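Local structure of pectate lyase (Pectobacterium carotovorum, 4U49) at residues N263-V276 against N287-I301. The protein probably cleaves polygalacturonate and methylated pectins by calcium-dependent elimination, acting within the chain and leaving unsaturated oligogalacturonides. Residues are numbered along the deposited sequence; the frame is centred on the assembly and turned at random.
Sequences NGGPRNLTIISATV and NRNFGDVAEIRDLRI
Phe290 lays its ring flat on the backbone of Gly264: CA of Gly264 sits over the ring centre, 3.6 Å from the centroid, a CH-pi contact. The amide of Asn263 comes obliquely to CE2 of the same ring, the two planes 67° apart; its ND2 is hydrogen-bonded to Cys257 O, its OD1 gripped by NH1 and NH2 of Arg267. Gly265, with no side chain, lets Phe290 O and the Asp292 carboxylate come up against its CA, 3.4 Å from Phe290 O, where a CB would collide with both. Next along, the carboxylate of Asp292 reaches across to 263-276, with CG beside its own backbone N (chi1 -60°), and OD1 takes the amide N-H of Arg267 at 2.8 Å, met from above the carboxylate plane. The second oxygen, OD2, accepts from Asn287 N and is hydrogen-bonded to Ser256 OG. Asn268 returns the gesture, its OD1 receiving Val293 N in the carbonyl plane at 3.0 Å. From there the segments run as parallel strands in register, neighbouring turns of the right-handed parallel beta-helix of polysaccharide lyase family 3. Equivalent positions therefore stack from turn to turn: towards the interior, Ile271 lies alongside Ile296, like on like, with CD1 3.9 Å from CG1 of Ile296, while Leu269 meets Trp254, and Ile271 meets Leu253 and Ile283, on another wall of the coil. Around the bend between strands, the small Ala274 makes room for Leu299, whose CD1 comes within 4.0 Å of Ala274 CB; Val276 against Ile301, CB to CG2, continues the row. On the outer face, the methyl CG2 of Thr270 sits over one face of the Arg297 guanidinium, and Arg297 is itself held by a salt bridge to Glu295. Further on, Arg300, extended from CG to NE, crosses Thr275 obliquely, its CD in van der Waals contact 3.2 Å from Thr275 OG1, a hydroxyl hydrogen-bonded to Asn243 OD1.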
loop_
_atom_site.group_PDB
_atom_site.type_symbol
_atom_site.label_atom_id
_atom_site.label_comp_id
_atom_site.label_asym_id
_atom_site.label_seq_id
_atom_site.Cartn_x
_atom_site.Cartn_y
_atom_site.Cartn_z
ATOM N N ASN A 263 4.602 25.511 3.134
ATOM C CA ASN A 263 4.640 24.554 2.034
ATOM C C ASN A 263 5.977 24.603 1.312
ATOM O O ASN A 263 6.651 25.632 1.298
ATOM C CB ASN A 263 3.502 24.822 1.049
ATOM C CG ASN A 263 3.061 23.573 0.316
ATOM O OD1 ASN A 263 3.543 22.475 0.595
ATOM N ND2 ASN A 263 2.128 23.731 -0.615
ATOM N N GLY A 264 6.358 23.481 0.713
ATOM C CA GLY A 264 7.611 23.394 -0.008
ATOM C C GLY A 264 7.920 21.954 -0.350
ATOM O O GLY A 264 7.108 21.065 -0.102
ATOM N N GLY A 265 9.096 21.721 -0.919
ATOM C CA GLY A 265 9.491 20.381 -1.312
ATOM C C GLY A 265 10.993 20.189 -1.247
ATOM O O GLY A 265 11.691 20.980 -0.614
ATOM N N PRO A 266 11.503 19.137 -1.906
ATOM C CA PRO A 266 10.703 18.175 -2.669
ATOM C C PRO A 266 10.046 17.108 -1.797
ATOM O O PRO A 266 10.606 16.704 -0.777
ATOM C CB PRO A 266 11.733 17.542 -3.606
ATOM C CG PRO A 266 13.002 17.591 -2.830
ATOM C CD PRO A 266 12.947 18.859 -2.014
ATOM N N ARG A 267 8.853 16.681 -2.195
ATOM C CA ARG A 267 8.214 15.512 -1.611
ATOM C C ARG A 267 8.161 14.449 -2.699
ATOM O O ARG A 267 7.570 14.669 -3.757
ATOM C CB ARG A 267 6.811 15.834 -1.096
ATOM C CG ARG A 267 6.757 16.939 -0.055
ATOM C CD ARG A 267 5.353 17.057 0.509
ATOM N NE ARG A 267 5.241 18.118 1.503
ATOM C CZ ARG A 267 4.676 19.296 1.267
ATOM N NH1 ARG A 267 4.163 19.551 0.070
ATOM N NH2 ARG A 267 4.612 20.211 2.227
ATOM N N ASN A 268 8.786 13.304 -2.451
ATOM C CA ASN A 268 8.964 12.316 -3.507
ATOM C C ASN A 268 8.166 11.035 -3.307
ATOM O O ASN A 268 7.996 10.557 -2.186
ATOM C CB ASN A 268 10.447 11.974 -3.648
ATOM C CG ASN A 268 11.280 13.174 -4.040
ATOM O OD1 ASN A 268 10.856 14.000 -4.846
ATOM N ND2 ASN A 268 12.471 13.280 -3.463
ATOM N N LEU A 269 7.678 10.494 -4.417
ATOM C CA LEU A 269 6.958 9.226 -4.430
ATOM C C LEU A 269 7.553 8.307 -5.481
ATOM O O LEU A 269 7.784 8.723 -6.613
ATOM C CB LEU A 269 5.471 9.443 -4.723
ATOM C CG LEU A 269 4.641 8.168 -4.924
ATOM C CD1 LEU A 269 4.360 7.485 -3.592
ATOM C CD2 LEU A 269 3.338 8.449 -5.671
ATOM N N THR A 270 7.807 7.059 -5.110
ATOM C CA THR A 270 8.196 6.069 -6.102
ATOM C C THR A 270 7.282 4.859 -6.022
ATOM O O THR A 270 7.213 4.182 -4.996
ATOM C CB THR A 270 9.656 5.620 -5.932
ATOM O OG1 THR A 270 10.524 6.752 -6.065
ATOM C CG2 THR A 270 10.014 4.590 -6.992
ATOM N N ILE A 271 6.562 4.601 -7.106
ATOM C CA ILE A 271 5.758 3.396 -7.199
ATOM C C ILE A 271 6.541 2.375 -8.005
ATOM O O ILE A 271 6.622 2.475 -9.225
ATOM C CB ILE A 271 4.394 3.643 -7.866
ATOM C CG1 ILE A 271 3.579 4.674 -7.085
ATOM C CG2 ILE A 271 3.617 2.337 -7.983
ATOM C CD1 ILE A 271 2.245 4.988 -7.730
ATOM N N ILE A 272 7.143 1.413 -7.317
ATOM C CA ILE A 272 7.878 0.355 -8.000
ATOM C C ILE A 272 6.883 -0.622 -8.628
ATOM O O ILE A 272 7.030 -1.019 -9.785
ATOM C CB ILE A 272 8.832 -0.381 -7.043
ATOM C CG1 ILE A 272 9.829 0.613 -6.435
ATOM C CG2 ILE A 272 9.559 -1.502 -7.775
ATOM C CD1 ILE A 272 10.929 -0.028 -5.606
ATOM N N SER A 273 5.858 -0.984 -7.866
ATOM C CA SER A 273 4.768 -1.805 -8.382
ATOM C C SER A 273 3.543 -1.695 -7.483
ATOM O O SER A 273 3.647 -1.775 -6.260
ATOM C CB SER A 273 5.198 -3.268 -8.511
ATOM O OG SER A 273 5.604 -3.783 -7.257
ATOM N N ALA A 274 2.383 -1.502 -8.103
ATOM C CA ALA A 274 1.127 -1.394 -7.372
ATOM C C ALA A 274 -0.041 -1.761 -8.275
ATOM O O ALA A 274 0.058 -1.661 -9.498
ATOM C CB ALA A 274 0.944 0.010 -6.815
ATOM N N THR A 275 -1.143 -2.179 -7.662
ATOM C CA THR A 275 -2.356 -2.524 -8.392
ATOM C C THR A 275 -3.562 -1.823 -7.786
ATOM O O THR A 275 -3.736 -1.824 -6.569
ATOM C CB THR A 275 -2.612 -4.043 -8.385
ATOM O OG1 THR A 275 -1.612 -4.704 -9.169
ATOM C CG2 THR A 275 -3.986 -4.361 -8.958
ATOM N N VAL A 276 -4.388 -1.216 -8.631
ATOM C CA VAL A 276 -5.671 -0.692 -8.179
ATOM C C VAL A 276 -6.797 -1.546 -8.750
ATOM O O VAL A 276 -7.169 -1.396 -9.916
ATOM C CB VAL A 276 -5.877 0.779 -8.594
ATOM C CG1 VAL A 276 -7.244 1.274 -8.130
ATOM C CG2 VAL A 276 -4.771 1.658 -8.023
ATOM N N ASN A 287 3.863 18.936 -6.847
ATOM C CA ASN A 287 4.104 20.363 -7.031
ATOM C C ASN A 287 5.308 20.599 -7.928
ATOM O O ASN A 287 6.445 20.344 -7.530
ATOM C CB ASN A 287 4.318 21.056 -5.687
ATOM C CG ASN A 287 3.068 21.063 -4.836
ATOM O OD1 ASN A 287 1.970 21.311 -5.336
ATOM N ND2 ASN A 287 3.224 20.782 -3.545
ATOM N N ARG A 288 5.047 21.090 -9.136
ATOM C CA ARG A 288 6.090 21.300 -10.137
ATOM C C ARG A 288 7.203 22.219 -9.643
ATOM O O ARG A 288 8.385 21.957 -9.875
ATOM C CB ARG A 288 5.479 21.876 -11.419
ATOM C CG ARG A 288 6.499 22.224 -12.499
ATOM C CD ARG A 288 5.859 23.038 -13.616
ATOM N NE ARG A 288 4.895 22.255 -14.385
ATOM C CZ ARG A 288 4.073 22.770 -15.295
ATOM N NH1 ARG A 288 4.093 24.074 -15.547
ATOM N NH2 ARG A 288 3.228 21.986 -15.951
ATOM N N ASN A 289 6.821 23.287 -8.950
ATOM C CA ASN A 289 7.776 24.306 -8.536
ATOM C C ASN A 289 8.602 23.923 -7.308
ATOM O O ASN A 289 9.665 24.497 -7.071
ATOM C CB ASN A 289 7.050 25.631 -8.272
ATOM C CG ASN A 289 5.914 25.495 -7.269
ATOM O OD1 ASN A 289 5.128 24.547 -7.319
ATOM N ND2 ASN A 289 5.822 26.452 -6.352
ATOM N N PHE A 290 8.125 22.954 -6.532
ATOM C CA PHE A 290 8.822 22.565 -5.311
ATOM C C PHE A 290 9.705 21.337 -5.528
ATOM O O PHE A 290 10.289 20.811 -4.585
ATOM C CB PHE A 290 7.820 22.311 -4.179
ATOM C CG PHE A 290 7.180 23.567 -3.641
ATOM C CD1 PHE A 290 7.870 24.768 -3.645
ATOM C CD2 PHE A 290 5.888 23.545 -3.141
ATOM C CE1 PHE A 290 7.286 25.924 -3.153
ATOM C CE2 PHE A 290 5.297 24.696 -2.645
ATOM C CZ PHE A 290 6.000 25.887 -2.652
ATOM N N GLY A 291 9.799 20.887 -6.775
ATOM C CA GLY A 291 10.740 19.840 -7.133
ATOM C C GLY A 291 10.282 18.420 -6.863
ATOM O O GLY A 291 11.073 17.484 -6.996
ATOM N N ASP A 292 9.016 18.256 -6.489
ATOM C CA ASP A 292 8.440 16.932 -6.253
ATOM C C ASP A 292 8.638 15.998 -7.432
ATOM O O ASP A 292 8.414 16.383 -8.578
ATOM C CB ASP A 292 6.937 17.019 -5.982
ATOM C CG ASP A 292 6.598 17.861 -4.783
ATOM O OD1 ASP A 292 7.508 18.242 -4.019
ATOM O OD2 ASP A 292 5.396 18.131 -4.607
ATOM N N VAL A 293 9.026 14.761 -7.148
ATOM C CA VAL A 293 9.159 13.767 -8.200
ATOM C C VAL A 293 8.317 12.531 -7.909
ATOM O O VAL A 293 8.489 11.875 -6.883
ATOM C CB VAL A 293 10.628 13.335 -8.398
ATOM C CG1 VAL A 293 10.706 12.177 -9.378
ATOM C CG2 VAL A 293 11.469 14.507 -8.892
ATOM N N ALA A 294 7.396 12.231 -8.819
ATOM C CA ALA A 294 6.680 10.964 -8.800
ATOM C C ALA A 294 7.261 10.044 -9.863
ATOM O O ALA A 294 7.152 10.315 -11.060
ATOM C CB ALA A 294 5.193 11.174 -9.031
ATOM N N GLU A 295 7.890 8.962 -9.422
ATOM C CA GLU A 295 8.430 7.973 -10.342
ATOM C C GLU A 295 7.582 6.707 -10.273
ATOM O O GLU A 295 7.415 6.120 -9.206
ATOM C CB GLU A 295 9.895 7.672 -10.018
ATOM C CG GLU A 295 10.535 6.655 -10.952
ATOM C CD GLU A 295 12.051 6.666 -10.887
ATOM O OE1 GLU A 295 12.610 7.263 -9.942
ATOM O OE2 GLU A 295 12.686 6.079 -11.789
ATOM N N ILE A 296 7.034 6.300 -11.412
ATOM C CA ILE A 296 6.106 5.175 -11.455
ATOM C C ILE A 296 6.543 4.145 -12.488
ATOM O O ILE A 296 6.697 4.468 -13.666
ATOM C CB ILE A 296 4.678 5.648 -11.771
ATOM C CG1 ILE A 296 4.205 6.629 -10.694
ATOM C CG2 ILE A 296 3.734 4.456 -11.892
ATOM C CD1 ILE A 296 3.000 7.454 -11.090
ATOM N N ARG A 297 6.738 2.905 -12.046
ATOM C CA ARG A 297 7.336 1.877 -12.902
ATOM C C ARG A 297 6.355 0.816 -13.390
ATOM O O ARG A 297 6.333 0.477 -14.573
ATOM C CB ARG A 297 8.483 1.172 -12.171
ATOM C CG ARG A 297 9.556 2.083 -11.606
ATOM C CD ARG A 297 10.846 1.298 -11.387
ATOM N NE ARG A 297 11.556 1.703 -10.176
ATOM C CZ ARG A 297 12.332 2.779 -10.086
ATOM N NH1 ARG A 297 12.496 3.570 -11.138
ATOM N NH2 ARG A 297 12.939 3.071 -8.943
ATOM N N ASP A 298 5.559 0.276 -12.476
ATOM C CA ASP A 298 4.710 -0.867 -12.798
ATOM C C ASP A 298 3.352 -0.723 -12.120
ATOM O O ASP A 298 3.083 -1.332 -11.088
ATOM C CB ASP A 298 5.406 -2.171 -12.381
ATOM C CG ASP A 298 4.548 -3.407 -12.607
ATOM O OD1 ASP A 298 3.580 -3.347 -13.393
ATOM O OD2 ASP A 298 4.855 -4.450 -11.989
ATOM N N LEU A 299 2.493 0.091 -12.718
ATOM C CA LEU A 299 1.178 0.354 -12.155
ATOM C C LEU A 299 0.085 -0.352 -12.945
ATOM O O LEU A 299 -0.022 -0.180 -14.158
ATOM C CB LEU A 299 0.921 1.861 -12.117
ATOM C CG LEU A 299 -0.390 2.342 -11.500
ATOM C CD1 LEU A 299 -0.509 1.892 -10.054
ATOM C CD2 LEU A 299 -0.495 3.860 -11.607
ATOM N N ARG A 300 -0.719 -1.152 -12.252
ATOM C CA ARG A 300 -1.834 -1.855 -12.879
ATOM C C ARG A 300 -3.154 -1.309 -12.347
ATOM O O ARG A 300 -3.367 -1.254 -11.137
ATOM C CB ARG A 300 -1.749 -3.361 -12.615
ATOM C CG ARG A 300 -0.363 -3.969 -12.774
ATOM C CD ARG A 300 -0.280 -5.289 -12.013
ATOM N NE ARG A 300 1.039 -5.917 -12.063
ATOM C CZ ARG A 300 2.074 -5.555 -11.312
ATOM N NH1 ARG A 300 1.959 -4.543 -10.461
ATOM N NH2 ARG A 300 3.232 -6.194 -11.421
ATOM N N ILE A 301 -4.043 -0.905 -13.247
ATOM C CA ILE A 301 -5.313 -0.317 -12.838
ATOM C C ILE A 301 -6.482 -0.986 -13.557
ATOM O O ILE A 301 -6.441 -1.183 -14.772
ATOM C CB ILE A 301 -5.347 1.201 -13.109
ATOM C CG1 ILE A 301 -4.195 1.903 -12.382
ATOM C CG2 ILE A 301 -6.676 1.795 -12.678
ATOM C CD1 ILE A 301 -4.128 3.393 -12.636
HETATM O O HOH W 1 5.911 20.081 -2.588
HETATM O O HOH W 2 13.182 15.378 -5.933
#